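Local coordinates for N-acyl-D-glutamate deacylase (Bordetella bronchiseptica, PDB 3GIP), which hydrolyses the amide bond of N-acyl-D-glutamate as a zinc-binding deacylase of the amidohydrolase superfamily, at residues Ser247-Met252 with Lys352-His357; Met346-Val351 with Leu385-Arg390. All coordinates share one frame; numbering follows the deposited sequence.

Contact 1 (Ser247-Met252 with Lys352-His357); sequences SHHKCM and KRIFQH. With ZN (zinc ion), chain F; FMT (formic acid), chain D.
His-249 and Ile-354 bring the two backbones to within 7.5 Å, measured between their CA atoms, where the loop 247-252 passes the last turn of helix 348-356. In the TIM-barrel fold of the amidohydrolases this loop leaves strand 243-246 and enters the metal site, while the helix packs outside the barrel. No hydrogen bond links the segments; this is a buried van der Waals contact, an isoleucine against a histidine ring and its carbonyl. Ile-354 meets the loop with both branches. Its CD1 lies 3.7 Å from His-249 O and also reaches Lys-250 CA, and its CG2 approaches CD2 of the His-249 ring obliquely at 4.2 Å. With CG anti to the backbone N (chi1 -166°), His-249 turns its ring toward the helix, and NE2 is hydrogen-bonded to Thr-263. Leu-279 of strand 277-281 touches both side chains.

The adjoining residues face the other way, into the active site. His-248 binds zinc through NE2 at 2.1 Å, alongside Cys-95 and His-218. One face of its ring carries O2 of a bound formate, offset toward the rim, and the opposite face rests on Ser-247 CB. The Lys-250 chain bends at chi3 and chi4, folding its ammonium back over the loop to a salt bridge with Glu-222 and a hydrogen bond to His-248 O. The same nitrogen, NZ, donates to formate O2 at 2.7 Å.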
loop_
_atom_site.group_PDB
_atom_site.type_symbol
_atom_site.label_atom_id
_atom_site.label_comp_id
_atom_site.label_asym_id
_atom_site.label_seq_id
_atom_site.Cartn_x
_atom_site.Cartn_y
_atom_site.Cartn_z
ATOM N N SER A 247 3.523 -2.061 8.568
ATOM C CA SER A 247 3.779 -1.877 7.146
ATOM C C SER A 247 5.038 -2.560 6.630
ATOM O O SER A 247 6.040 -2.658 7.337
ATOM C CB SER A 247 3.869 -0.383 6.827
ATOM O OG SER A 247 2.649 0.273 7.130
ATOM N N HIS A 248 4.962 -3.008 5.378
ATOM C CA HIS A 248 6.070 -3.663 4.687
ATOM C C HIS A 248 7.068 -4.299 5.645
ATOM O O HIS A 248 8.240 -3.924 5.693
ATOM C CB HIS A 248 6.777 -2.663 3.746
ATOM C CG HIS A 248 7.050 -1.313 4.350
ATOM N ND1 HIS A 248 7.723 -1.144 5.540
ATOM C CD2 HIS A 248 6.807 -0.065 3.879
ATOM C CE1 HIS A 248 7.888 0.144 5.776
ATOM N NE2 HIS A 248 7.342 0.822 4.782
ATOM N N HIS A 249 6.595 -5.282 6.402
ATOM C CA HIS A 249 7.439 -5.945 7.381
ATOM C C HIS A 249 8.601 -6.663 6.716
ATOM O O HIS A 249 8.426 -7.405 5.741
ATOM C CB HIS A 249 6.616 -6.911 8.229
ATOM C CG HIS A 249 7.332 -7.381 9.454
ATOM N ND1 HIS A 249 8.174 -6.563 10.179
ATOM C CD2 HIS A 249 7.335 -8.579 10.083
ATOM C CE1 HIS A 249 8.667 -7.242 11.201
ATOM N NE2 HIS A 249 8.173 -8.466 11.164
ATOM N N LYS A 250 9.789 -6.441 7.267
ATOM C CA LYS A 250 11.009 -7.001 6.706
ATOM C C LYS A 250 12.144 -6.925 7.714
ATOM O O LYS A 250 12.039 -6.243 8.736
ATOM C CB LYS A 250 11.420 -6.177 5.487
ATOM C CG LYS A 250 11.894 -4.769 5.877
ATOM C CD LYS A 250 12.309 -3.934 4.679
ATOM C CE LYS A 250 11.115 -3.330 3.977
ATOM N NZ LYS A 250 10.450 -2.267 4.805
ATOM N N CYS A 251 13.232 -7.619 7.392
ATOM C CA CYS A 251 14.446 -7.627 8.199
ATOM C C CYS A 251 15.590 -7.311 7.237
ATOM O O CYS A 251 15.936 -8.122 6.374
ATOM C CB CYS A 251 14.652 -8.994 8.851
ATOM S SG CYS A 251 13.376 -9.401 10.062
ATOM N N MET A 252 16.163 -6.121 7.381
ATOM C CA MET A 252 17.242 -5.671 6.509
ATOM C C MET A 252 18.641 -5.967 7.037
ATOM O O MET A 252 18.896 -5.858 8.237
ATOM C CB MET A 252 17.100 -4.170 6.253
ATOM C CG MET A 252 15.791 -3.790 5.566
ATOM S SD MET A 252 15.677 -2.010 5.269
ATOM C CE MET A 252 16.800 -1.846 3.863
ATOM N N LYS A 352 9.124 -14.476 2.022
ATOM C CA LYS A 352 8.118 -15.497 1.785
ATOM C C LYS A 352 7.501 -16.017 3.083
ATOM O O LYS A 352 6.287 -16.226 3.153
ATOM C CB LYS A 352 8.731 -16.652 0.982
ATOM C CG LYS A 352 9.041 -16.288 -0.466
ATOM C CD LYS A 352 9.719 -17.443 -1.197
ATOM C CE LYS A 352 9.806 -17.176 -2.688
ATOM N NZ LYS A 352 10.554 -18.257 -3.395
ATOM N N ARG A 353 8.323 -16.226 4.112
ATOM C CA ARG A 353 7.804 -16.714 5.389
ATOM C C ARG A 353 6.883 -15.686 6.035
ATOM O O ARG A 353 5.871 -16.037 6.645
ATOM C CB ARG A 353 8.941 -17.039 6.364
ATOM C CG ARG A 353 9.792 -18.233 5.981
ATOM C CD ARG A 353 10.555 -18.753 7.198
ATOM N NE ARG A 353 11.485 -17.769 7.753
ATOM C CZ ARG A 353 12.694 -17.512 7.257
ATOM N NH1 ARG A 353 13.128 -18.168 6.191
ATOM N NH2 ARG A 353 13.472 -16.599 7.826
ATOM N N ILE A 354 7.247 -14.415 5.914
ATOM C CA ILE A 354 6.439 -13.347 6.487
ATOM C C ILE A 354 5.091 -13.310 5.775
ATOM O O ILE A 354 4.049 -13.174 6.418
ATOM C CB ILE A 354 7.148 -11.983 6.348
ATOM C CG1 ILE A 354 8.413 -11.985 7.209
ATOM C CG2 ILE A 354 6.210 -10.852 6.783
ATOM C CD1 ILE A 354 9.293 -10.766 7.018
ATOM N N PHE A 355 5.109 -13.454 4.453
ATOM C CA PHE A 355 3.870 -13.445 3.689
ATOM C C PHE A 355 2.949 -14.580 4.131
ATOM O O PHE A 355 1.729 -14.441 4.112
ATOM C CB PHE A 355 4.145 -13.574 2.188
ATOM C CG PHE A 355 2.896 -13.675 1.358
ATOM C CD1 PHE A 355 1.924 -12.678 1.426
ATOM C CD2 PHE A 355 2.665 -14.780 0.545
ATOM C CE1 PHE A 355 0.739 -12.784 0.699
ATOM C CE2 PHE A 355 1.482 -14.893 -0.187
ATOM C CZ PHE A 355 0.520 -13.895 -0.107
ATOM N N GLN A 356 3.532 -15.704 4.532
ATOM C CA GLN A 356 2.731 -16.839 4.965
ATOM C C GLN A 356 1.991 -16.593 6.275
ATOM O O GLN A 356 1.051 -17.316 6.599
ATOM C CB GLN A 356 3.605 -18.087 5.088
ATOM C CG GLN A 356 4.031 -18.642 3.745
ATOM C CD GLN A 356 4.874 -19.892 3.875
ATOM O OE1 GLN A 356 5.920 -19.880 4.522
ATOM N NE2 GLN A 356 4.423 -20.979 3.257
ATOM N N HIS A 357 2.405 -15.583 7.034
ATOM C CA HIS A 357 1.725 -15.306 8.293
ATOM C C HIS A 357 0.245 -15.070 7.994
ATOM O O HIS A 357 -0.096 -14.360 7.049
ATOM C CB HIS A 357 2.333 -14.085 8.983
ATOM C CG HIS A 357 1.764 -13.825 10.341
ATOM N ND1 HIS A 357 0.517 -13.268 10.531
ATOM C CD2 HIS A 357 2.238 -14.117 11.576
ATOM C CE1 HIS A 357 0.245 -13.231 11.823
ATOM N NE2 HIS A 357 1.273 -13.741 12.479
HETATM ZN ZN ZN F . 7.421 2.921 4.613
HETATM C C FMT D . 10.379 0.163 1.938
HETATM O O1 FMT D . 10.604 0.322 0.764
HETATM O O2 FMT D . 10.049 -1.050 2.392
#

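Contact 2 (Met346-Val351 with Leu385-Arg390); sequences MDEDEV and LGRYVR
A salt bridge and a tyrosine-valine contact join two helices of the TIM-barrel amidohydrolase fold: the first turn of helix 348-356, just before strand 360-362, and the later part of helix 376-391, which follows that strand. The place is partly buried and away from the zinc. The backbones stay well apart, with 10.1 Å between the CA atoms of Val-351 and Tyr-388, and long side chains span the gap. Asp-347 caps the start of the first helix, its OD1 accepting from Asp-349 N at 3.0 Å from above the carboxylate plane.

Glu-348 and Arg-387 reach out from opposite directions, each with CG anti to its own backbone nitrogen, and the arginine chain runs straight from CG to NE. Arg-387 NH2 donates to Glu-348 OE1 at 3.0 Å with an N-H...O angle of 162°. The oxygen lies in the guanidinium plane, whereas the nitrogen meets it on the syn side, tilted out of the carboxylate plane. A second bond, from Arg-387 NE to Glu-348 OE2 at 3.3 Å, is weak and bent (131°). The carboxylate and guanidinium planes are 46° apart. Lys-352 also forms a salt bridge with OE2, so the carboxylate is shared between two cations.

Next to this pair, Tyr-388 extends crosswise to Val-351, whose CG1 sits near the ring plane at its hydroxyl end, 3.3 Å from Tyr-388 OH. This buried hydroxyl has no hydrogen-bonding partner in the model. Phe-355 and Pro-283 also touch the tyrosine side chain. The whole is a helix-helix pairing of the TIM-barrel fold, bridged by a Glu-Arg salt bridge.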
loop_
_atom_site.group_PDB
_atom_site.type_symbol
_atom_site.label_atom_id
_atom_site.label_comp_id
_atom_site.label_asym_id
_atom_site.label_seq_id
_atom_site.Cartn_x
_atom_site.Cartn_y
_atom_site.Cartn_z
ATOM N N MET A 346 17.369 -7.732 1.890
ATOM C CA MET A 346 16.572 -8.755 2.557
ATOM C C MET A 346 16.783 -10.151 1.985
ATOM O O MET A 346 17.363 -10.318 0.913
ATOM C CB MET A 346 15.082 -8.398 2.489
ATOM C CG MET A 346 14.696 -7.116 3.232
ATOM S SD MET A 346 14.636 -5.641 2.185
ATOM C CE MET A 346 13.013 -5.827 1.445
ATOM N N ASP A 347 16.305 -11.147 2.726
ATOM C CA ASP A 347 16.398 -12.552 2.335
ATOM C C ASP A 347 15.036 -12.956 1.779
ATOM O O ASP A 347 14.039 -12.958 2.504
ATOM C CB ASP A 347 16.750 -13.401 3.561
ATOM C CG ASP A 347 16.778 -14.894 3.266
ATOM O OD1 ASP A 347 16.592 -15.292 2.094
ATOM O OD2 ASP A 347 16.992 -15.672 4.218
ATOM N N GLU A 348 14.992 -13.288 0.492
ATOM C CA GLU A 348 13.735 -13.670 -0.144
ATOM C C GLU A 348 13.010 -14.791 0.594
ATOM O O GLU A 348 11.783 -14.812 0.639
ATOM C CB GLU A 348 13.970 -14.098 -1.594
ATOM C CG GLU A 348 12.680 -14.292 -2.381
ATOM C CD GLU A 348 12.905 -14.917 -3.745
ATOM O OE1 GLU A 348 13.906 -14.568 -4.405
ATOM O OE2 GLU A 348 12.071 -15.748 -4.166
ATOM N N ASP A 349 13.749 -15.734 1.168
ATOM C CA ASP A 349 13.086 -16.820 1.883
ATOM C C ASP A 349 12.332 -16.279 3.088
ATOM O O ASP A 349 11.290 -16.813 3.465
ATOM C CB ASP A 349 14.088 -17.887 2.340
ATOM C CG ASP A 349 14.663 -18.680 1.186
ATOM O OD1 ASP A 349 13.967 -18.838 0.160
ATOM O OD2 ASP A 349 15.808 -19.164 1.315
ATOM N N GLU A 350 12.861 -15.220 3.697
ATOM C CA GLU A 350 12.211 -14.614 4.850
ATOM C C GLU A 350 10.987 -13.814 4.407
ATOM O O GLU A 350 9.958 -13.827 5.084
ATOM C CB GLU A 350 13.184 -13.706 5.606
ATOM C CG GLU A 350 12.556 -13.006 6.805
ATOM C CD GLU A 350 13.570 -12.681 7.877
ATOM O OE1 GLU A 350 14.642 -12.145 7.533
ATOM O OE2 GLU A 350 13.294 -12.960 9.063
ATOM N N VAL A 351 11.104 -13.110 3.283
ATOM C CA VAL A 351 9.979 -12.340 2.763
ATOM C C VAL A 351 8.817 -13.306 2.573
ATOM O O VAL A 351 7.672 -13.008 2.919
ATOM C CB VAL A 351 10.303 -11.703 1.396
ATOM C CG1 VAL A 351 9.084 -10.959 0.873
ATOM C CG2 VAL A 351 11.487 -10.753 1.525
ATOM N N LEU A 385 0.952 -13.835 -7.126
ATOM C CA LEU A 385 0.190 -14.907 -7.761
ATOM C C LEU A 385 1.038 -15.845 -8.608
ATOM O O LEU A 385 0.805 -17.053 -8.623
ATOM C CB LEU A 385 -0.930 -14.324 -8.620
ATOM C CG LEU A 385 -1.932 -13.469 -7.843
ATOM C CD1 LEU A 385 -2.974 -12.925 -8.802
ATOM C CD2 LEU A 385 -2.586 -14.299 -6.747
ATOM N N GLY A 386 2.022 -15.294 -9.306
ATOM C CA GLY A 386 2.862 -16.121 -10.153
ATOM C C GLY A 386 4.072 -16.751 -9.491
ATOM O O GLY A 386 4.314 -17.946 -9.652
ATOM N N ARG A 387 4.831 -15.958 -8.743
ATOM C CA ARG A 387 6.050 -16.441 -8.094
ATOM C C ARG A 387 5.820 -17.101 -6.734
ATOM O O ARG A 387 6.351 -18.177 -6.463
ATOM C CB ARG A 387 7.034 -15.271 -7.951
ATOM C CG ARG A 387 8.435 -15.608 -7.430
ATOM C CD ARG A 387 9.261 -14.318 -7.342
ATOM N NE ARG A 387 10.635 -14.508 -6.873
ATOM C CZ ARG A 387 11.651 -14.876 -7.649
ATOM N NH1 ARG A 387 11.457 -15.102 -8.942
ATOM N NH2 ARG A 387 12.869 -14.998 -7.134
ATOM N N TYR A 388 5.029 -16.465 -5.877
ATOM C CA TYR A 388 4.786 -17.015 -4.547
ATOM C C TYR A 388 3.732 -18.116 -4.496
ATOM O O TYR A 388 3.847 -19.056 -3.707
ATOM C CB TYR A 388 4.418 -15.880 -3.578
ATOM C CG TYR A 388 5.594 -15.013 -3.164
ATOM C CD1 TYR A 388 6.804 -15.054 -3.862
ATOM C CD2 TYR A 388 5.499 -14.148 -2.072
ATOM C CE1 TYR A 388 7.890 -14.260 -3.482
ATOM C CE2 TYR A 388 6.581 -13.348 -1.686
ATOM C CZ TYR A 388 7.770 -13.410 -2.394
ATOM O OH TYR A 388 8.846 -12.630 -2.016
ATOM N N VAL A 389 2.718 -18.016 -5.345
ATOM C CA VAL A 389 1.665 -19.018 -5.359
ATOM C C VAL A 389 1.906 -20.124 -6.385
ATOM O O VAL A 389 2.156 -21.271 -6.011
ATOM C CB VAL A 389 0.287 -18.365 -5.610
ATOM C CG1 VAL A 389 -0.793 -19.435 -5.726
ATOM C CG2 VAL A 389 -0.043 -17.416 -4.464
ATOM N N ARG A 390 1.857 -19.792 -7.671
ATOM C CA ARG A 390 2.042 -20.820 -8.694
ATOM C C ARG A 390 3.414 -21.486 -8.669
ATOM O O ARG A 390 3.512 -22.716 -8.731
ATOM C CB ARG A 390 1.780 -20.252 -10.094
ATOM C CG ARG A 390 1.767 -21.336 -11.180
ATOM C CD ARG A 390 1.407 -20.779 -12.546
ATOM N NE ARG A 390 2.337 -19.736 -12.963
ATOM C CZ ARG A 390 2.024 -18.449 -13.078
ATOM N NH1 ARG A 390 0.791 -18.031 -12.813
ATOM N NH2 ARG A 390 2.951 -17.578 -13.450
#

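How the contacts relate
Helix 348-356 takes part in both contacts, with its first turn in contact 2 and its last turn in contact 1, and their centres lie about 10 Å apart. Contact 1 is wholly buried and held by van der Waals packing between its segments, on a loop that supplies a zinc ligand on its other side. Contact 2, farther from the chain's centre and partly buried, instead joins two helices through charge, with a tyrosine-valine contact beside it. They also meet directly: Cys-251 CB packs against Glu-350 OE1 at 3.4 Å, and Lys-352 CE against Tyr-388 CE1 at 3.6 Å. Thus one helix can meet one neighbour by van der Waals packing alone and another by a salt bridge as well.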